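Local coordinates for protein putative transcriptional regulator (Bacillus cytotoxicus NVH 391-98, PDB 3K4H) that probably regulates transcription as a LacI-type DNA-binding regulator whose periplasmic-binding-protein-like core holds a glucose-containing glycan between its two lobes, at residues G72-Y77 / V96-P101; L129-I134 / P193-A198. All coordinates share one frame; numbering follows the deposited sequence.

Interaction 1: G72-Y77 / V96-P101; sequences GIILLY and VLIGKP. With GLC (alpha-D-glucopyranose), chain C.
Ile98 packs against Ile74 and Leu76 where two parallel strands of a beta-alpha-beta unit, 72-75 and 95-98, run side by side. Ile74 CG2 meets Ile98 CG1 at 4.0 Å. The side chains of Leu76 and Ile98 lie alongside, pointing the same way, and their CD1 atoms touch at 3.6 Å. Ile98 CG1, anti to the carbonyl carbon (chi1 -54°), sets CD1 against Leu76. Ile74 and Val96 form a parallel bridge pair on this face, which helix 247-264 covers. Leu75 and Leu97 pair on the other face, where Leu75 rests on helix 83-90, the helix of the crossover. There Leu97 CD2 reaches Leu75 CB at 3.6 Å.

Val96 N gives a hydrogen bond to Ile73 O, Leu75 N to Val96 O, and Ile98 N to Leu75 O. The Leu75 N bond is the straightest, at 169°.

Past the strand ends lies the sugar pocket. Two main-chain carbonyls hold one glucose unit, and Asp112, Asn113 and Asn115 bind the same unit. Gly99 follows, and its CA comes within 3.3 Å of glucose O3. A hydrogen bond of 2.8 Å runs from glucose O2 to Leu76 O, and one of 2.6 Å from glucose O3 to Ile98 O.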
loop_
_atom_site.group_PDB
_atom_site.type_symbol
_atom_site.label_atom_id
_atom_site.label_comp_id
_atom_site.label_asym_id
_atom_site.label_seq_id
_atom_site.Cartn_x
_atom_site.Cartn_y
_atom_site.Cartn_z
ATOM N N GLY A 72 6.532 24.830 -3.137
ATOM C CA GLY A 72 6.498 23.377 -3.268
ATOM C C GLY A 72 5.774 22.990 -4.531
ATOM O O GLY A 72 5.096 23.833 -5.127
ATOM N N ILE A 73 5.910 21.729 -4.956
ATOM C CA ILE A 73 5.316 21.293 -6.225
ATOM C C ILE A 73 4.651 19.952 -6.040
ATOM O O ILE A 73 5.236 19.063 -5.410
ATOM C CB ILE A 73 6.387 21.156 -7.312
ATOM C CG1 ILE A 73 6.912 22.533 -7.740
ATOM C CG2 ILE A 73 5.863 20.398 -8.489
ATOM C CD1 ILE A 73 8.025 22.497 -8.788
ATOM N N ILE A 74 3.431 19.795 -6.559
ATOM C CA ILE A 74 2.771 18.490 -6.576
ATOM C C ILE A 74 2.840 17.984 -7.976
ATOM O O ILE A 74 2.439 18.678 -8.881
ATOM C CB ILE A 74 1.290 18.600 -6.230
ATOM C CG1 ILE A 74 1.089 19.308 -4.912
ATOM C CG2 ILE A 74 0.654 17.234 -6.120
ATOM C CD1 ILE A 74 -0.356 19.424 -4.489
ATOM N N LEU A 75 3.352 16.784 -8.181
ATOM C CA LEU A 75 3.299 16.177 -9.516
ATOM C C LEU A 75 2.031 15.340 -9.605
ATOM O O LEU A 75 1.830 14.419 -8.792
ATOM C CB LEU A 75 4.527 15.306 -9.744
ATOM C CG LEU A 75 5.803 15.992 -10.214
ATOM C CD1 LEU A 75 6.982 15.109 -10.007
ATOM C CD2 LEU A 75 5.686 16.275 -11.696
ATOM N N LEU A 76 1.161 15.664 -10.557
ATOM C CA LEU A 76 -0.145 14.991 -10.645
ATOM C C LEU A 76 -0.074 13.669 -11.380
ATOM O O LEU A 76 -1.096 13.092 -11.764
ATOM C CB LEU A 76 -1.185 15.884 -11.299
ATOM C CG LEU A 76 -1.793 16.960 -10.417
ATOM C CD1 LEU A 76 -1.716 16.466 -9.022
ATOM C CD2 LEU A 76 -1.033 18.269 -10.521
ATOM N N TYR A 77 1.140 13.195 -11.579
ATOM C CA TYR A 77 1.355 12.014 -12.365
ATOM C C TYR A 77 2.683 11.366 -11.944
ATOM O O TYR A 77 3.460 11.984 -11.199
ATOM C CB TYR A 77 1.389 12.383 -13.838
ATOM C CG TYR A 77 2.652 13.087 -14.220
ATOM C CD1 TYR A 77 2.820 14.438 -13.952
ATOM C CD2 TYR A 77 3.687 12.395 -14.829
ATOM C CE1 TYR A 77 3.984 15.091 -14.300
ATOM C CE2 TYR A 77 4.862 13.033 -15.183
ATOM C CZ TYR A 77 5.005 14.386 -14.916
ATOM O OH TYR A 77 6.166 15.027 -15.251
ATOM N N VAL A 96 6.045 16.471 -4.100
ATOM C CA VAL A 96 5.261 15.296 -3.713
ATOM C C VAL A 96 4.658 14.643 -4.952
ATOM O O VAL A 96 4.231 15.354 -5.874
ATOM C CB VAL A 96 4.124 15.721 -2.752
ATOM C CG1 VAL A 96 2.956 14.761 -2.848
ATOM C CG2 VAL A 96 4.626 15.809 -1.327
ATOM N N LEU A 97 4.614 13.314 -4.977
ATOM C CA LEU A 97 3.965 12.583 -6.083
ATOM C C LEU A 97 2.508 12.193 -5.825
ATOM O O LEU A 97 2.134 11.884 -4.681
ATOM C CB LEU A 97 4.727 11.303 -6.427
ATOM C CG LEU A 97 5.849 11.247 -7.454
ATOM C CD1 LEU A 97 6.108 9.823 -7.859
ATOM C CD2 LEU A 97 5.424 11.981 -8.667
ATOM N N ILE A 98 1.695 12.185 -6.887
ATOM C CA ILE A 98 0.414 11.450 -6.862
ATOM C C ILE A 98 0.621 10.240 -7.767
ATOM O O ILE A 98 0.508 10.343 -8.978
ATOM C CB ILE A 98 -0.820 12.313 -7.328
ATOM C CG1 ILE A 98 -0.941 13.634 -6.532
ATOM C CG2 ILE A 98 -2.126 11.480 -7.284
ATOM C CD1 ILE A 98 -2.387 14.167 -6.390
ATOM N N GLY A 99 0.975 9.109 -7.181
ATOM C CA GLY A 99 1.413 7.915 -7.929
ATOM C C GLY A 99 2.710 7.343 -7.366
ATOM O O GLY A 99 3.513 8.066 -6.776
ATOM N N LYS A 100 2.911 6.038 -7.528
ATOM C CA LYS A 100 4.151 5.377 -7.148
ATOM C C LYS A 100 5.327 5.879 -7.988
ATOM O O LYS A 100 5.201 6.058 -9.199
ATOM C CB LYS A 100 3.992 3.901 -7.382
ATOM C CG LYS A 100 4.690 3.024 -6.403
ATOM C CD LYS A 100 4.257 1.577 -6.595
ATOM C CE LYS A 100 4.847 0.991 -7.856
ATOM N NZ LYS A 100 4.439 -0.418 -7.960
ATOM N N PRO A 101 6.485 6.113 -7.345
ATOM C CA PRO A 101 7.689 6.464 -8.106
ATOM C C PRO A 101 8.331 5.199 -8.612
ATOM O O PRO A 101 8.178 4.150 -7.987
ATOM C CB PRO A 101 8.589 7.131 -7.062
ATOM C CG PRO A 101 7.741 7.207 -5.754
ATOM C CD PRO A 101 6.714 6.155 -5.889
HETATM C C1 GLC C . -3.335 9.546 -11.083
HETATM C C2 GLC C . -1.839 9.768 -11.022
HETATM C C3 GLC C . -1.200 8.400 -10.859
HETATM C C4 GLC C . -1.719 7.707 -9.585
HETATM C C5 GLC C . -3.230 7.677 -9.573
HETATM C C6 GLC C . -3.696 7.151 -8.238
HETATM O O2 GLC C . -1.421 10.361 -12.230
HETATM O O3 GLC C . 0.196 8.588 -10.920
HETATM O O4 GLC C . -1.405 6.351 -9.571
HETATM O O5 GLC C . -3.776 8.959 -9.864
HETATM O O6 GLC C . -4.229 5.879 -8.490
#

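Interaction 2: L129-I134 / P193-A198; sequences LGHKQI and PTAIMA
His131 and Thr194 share a side-chain hydrogen bond, ND1 to OG1 at 2.6 Å, with either as donor. The bond is nearly straight at 170°, and OG1 sits at the ring edge, near its plane. Thr194 chi1 of 68° places OG1 between the backbone N and the carbonyl carbon, turned to the ring. His131 NE2 has weak bonds to Ser223 OG and to Glu285 O, probably tag linker.

The main-chain bonds converge on one acceptor. Thr194 N donates to Gln133 O at 2.8 Å. Ala195 N adds a weak bond to the same oxygen, at 3.3 Å. Ile134 and Ala195 form a parallel bridge, and Ile134 CA makes a CA-H...O contact with Ala195 O. This is where strands 134-138 and 195-198 of the second sheet begin to pair, after helix 115-128 ends in a Schellman motif at Gly130.

Among apolar contacts, Ala195 CB makes a CH-pi contact over one face of the His131 ring, 3.8 Å from the centroid. The same methyl meets Ile134 CG1 at 4.2 Å. The ring of His287, from the C-terminal His tag, stacks on His131.

With Thr194 OG1 at its edge and Ala195 CB over one face, the imidazole would be restricted in how it turns.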
loop_
_atom_site.group_PDB
_atom_site.type_symbol
_atom_site.label_atom_id
_atom_site.label_comp_id
_atom_site.label_asym_id
_atom_site.label_seq_id
_atom_site.Cartn_x
_atom_site.Cartn_y
_atom_site.Cartn_z
ATOM N N LEU A 129 -16.547 -14.624 -11.989
ATOM C CA LEU A 129 -17.704 -14.609 -12.900
ATOM C C LEU A 129 -17.611 -15.636 -14.023
ATOM O O LEU A 129 -18.532 -15.738 -14.834
ATOM C CB LEU A 129 -17.890 -13.232 -13.533
ATOM C CG LEU A 129 -18.521 -12.107 -12.708
ATOM C CD1 LEU A 129 -18.509 -10.808 -13.519
ATOM C CD2 LEU A 129 -19.942 -12.481 -12.233
ATOM N N GLY A 130 -16.498 -16.370 -14.086
ATOM C CA GLY A 130 -16.278 -17.348 -15.139
ATOM C C GLY A 130 -15.625 -16.870 -16.427
ATOM O O GLY A 130 -15.521 -17.636 -17.387
ATOM N N HIS A 131 -15.180 -15.616 -16.482
ATOM C CA HIS A 131 -14.441 -15.165 -17.656
ATOM C C HIS A 131 -13.040 -15.763 -17.641
ATOM O O HIS A 131 -12.437 -15.903 -16.593
ATOM C CB HIS A 131 -14.407 -13.635 -17.752
ATOM C CG HIS A 131 -15.746 -13.017 -18.023
ATOM N ND1 HIS A 131 -16.277 -12.918 -19.290
ATOM C CD2 HIS A 131 -16.664 -12.473 -17.186
ATOM C CE1 HIS A 131 -17.455 -12.321 -19.226
ATOM N NE2 HIS A 131 -17.719 -12.050 -17.960
ATOM N N LYS A 132 -12.543 -16.153 -18.807
ATOM C CA LYS A 132 -11.219 -16.775 -18.906
ATOM C C LYS A 132 -10.364 -16.079 -19.963
ATOM O O LYS A 132 -9.172 -16.381 -20.110
ATOM C CB LYS A 132 -11.355 -18.247 -19.256
ATOM C CG LYS A 132 -11.820 -19.115 -18.117
ATOM C CD LYS A 132 -12.578 -20.342 -18.627
ATOM C CE LYS A 132 -12.707 -21.414 -17.541
ATOM N NZ LYS A 132 -13.158 -20.844 -16.219
ATOM N N GLN A 133 -10.994 -15.176 -20.716
ATOM C CA GLN A 133 -10.336 -14.443 -21.786
ATOM C C GLN A 133 -10.627 -12.970 -21.505
ATOM O O GLN A 133 -11.677 -12.414 -21.879
ATOM C CB GLN A 133 -10.804 -14.911 -23.173
ATOM C CG GLN A 133 -11.257 -16.369 -23.220
ATOM C CD GLN A 133 -11.299 -16.969 -24.623
ATOM O OE1 GLN A 133 -10.663 -17.998 -24.886
ATOM N NE2 GLN A 133 -12.055 -16.345 -25.525
ATOM N N ILE A 134 -9.683 -12.366 -20.790
ATOM C CA ILE A 134 -9.839 -11.053 -20.183
ATOM C C ILE A 134 -8.741 -10.152 -20.742
ATOM O O ILE A 134 -7.573 -10.528 -20.729
ATOM C CB ILE A 134 -9.728 -11.181 -18.656
ATOM C CG1 ILE A 134 -10.789 -12.166 -18.133
ATOM C CG2 ILE A 134 -9.820 -9.824 -17.969
ATOM C CD1 ILE A 134 -10.474 -12.772 -16.780
ATOM N N PRO A 193 -11.669 -11.189 -26.436
ATOM C CA PRO A 193 -11.921 -11.389 -25.019
ATOM C C PRO A 193 -13.404 -11.342 -24.736
ATOM O O PRO A 193 -14.152 -10.774 -25.525
ATOM C CB PRO A 193 -11.255 -10.166 -24.385
ATOM C CG PRO A 193 -11.312 -9.093 -25.442
ATOM C CD PRO A 193 -11.232 -9.807 -26.748
ATOM N N THR A 194 -13.831 -11.910 -23.616
ATOM C CA THR A 194 -15.219 -11.727 -23.171
ATOM C C THR A 194 -15.364 -10.685 -22.040
ATOM O O THR A 194 -16.433 -10.170 -21.805
ATOM C CB THR A 194 -15.874 -13.059 -22.753
ATOM O OG1 THR A 194 -15.254 -13.553 -21.569
ATOM C CG2 THR A 194 -15.729 -14.092 -23.821
ATOM N N ALA A 195 -14.289 -10.392 -21.325
ATOM C CA ALA A 195 -14.298 -9.294 -20.357
ATOM C C ALA A 195 -13.132 -8.362 -20.694
ATOM O O ALA A 195 -12.157 -8.790 -21.346
ATOM C CB ALA A 195 -14.205 -9.814 -18.912
ATOM N N ILE A 196 -13.263 -7.098 -20.276
ATOM C CA ILE A 196 -12.284 -6.052 -20.523
ATOM C C ILE A 196 -12.073 -5.137 -19.291
ATOM O O ILE A 196 -13.029 -4.635 -18.698
ATOM C CB ILE A 196 -12.714 -5.196 -21.716
ATOM C CG1 ILE A 196 -12.744 -6.038 -23.003
ATOM C CG2 ILE A 196 -11.818 -3.988 -21.874
ATOM C CD1 ILE A 196 -13.380 -5.345 -24.255
HETATM N N MSE A 197 -10.815 -4.919 -18.908
HETATM C CA MSE A 197 -10.513 -3.941 -17.872
HETATM C C MSE A 197 -9.879 -2.709 -18.485
HETATM O O MSE A 197 -8.854 -2.779 -19.142
HETATM C CB MSE A 197 -9.622 -4.530 -16.780
HETATM C CG MSE A 197 -9.406 -3.608 -15.572
HETATM SE SE MSE A 197 -8.196 -4.424 -14.211
HETATM C CE MSE A 197 -6.499 -3.765 -14.932
ATOM N N ALA A 198 -10.520 -1.571 -18.262
ATOM C CA ALA A 198 -10.033 -0.292 -18.722
ATOM C C ALA A 198 -9.473 0.444 -17.537
ATOM O O ALA A 198 -10.084 0.484 -16.483
ATOM C CB ALA A 198 -11.154 0.472 -19.317
#

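Overall arrangement
Interactions 1 and 2 sit in different lobes of the bilobed periplasmic-binding-protein fold. Segments 72-77 and 96-101 belong to the parallel sheet in which 72-75 lies between strands 10-14 and 95-98. Segments 129-134 and 193-198 lead into strands 134-138 and 195-198 of the mixed sheet of the other lobe. Their centres are 32 Å apart, on opposite sides of the chain's centre, and their nearest atoms are about 13 Å apart. Both join neighbouring parallel strands, but at different ends. Interaction 1 reaches the C-terminal strand ends, where the glycan binds, and supplies Leu76, Tyr77, Ile98 and Gly99 to the pocket. Interaction 2 lies at the N-terminal ends of its strands.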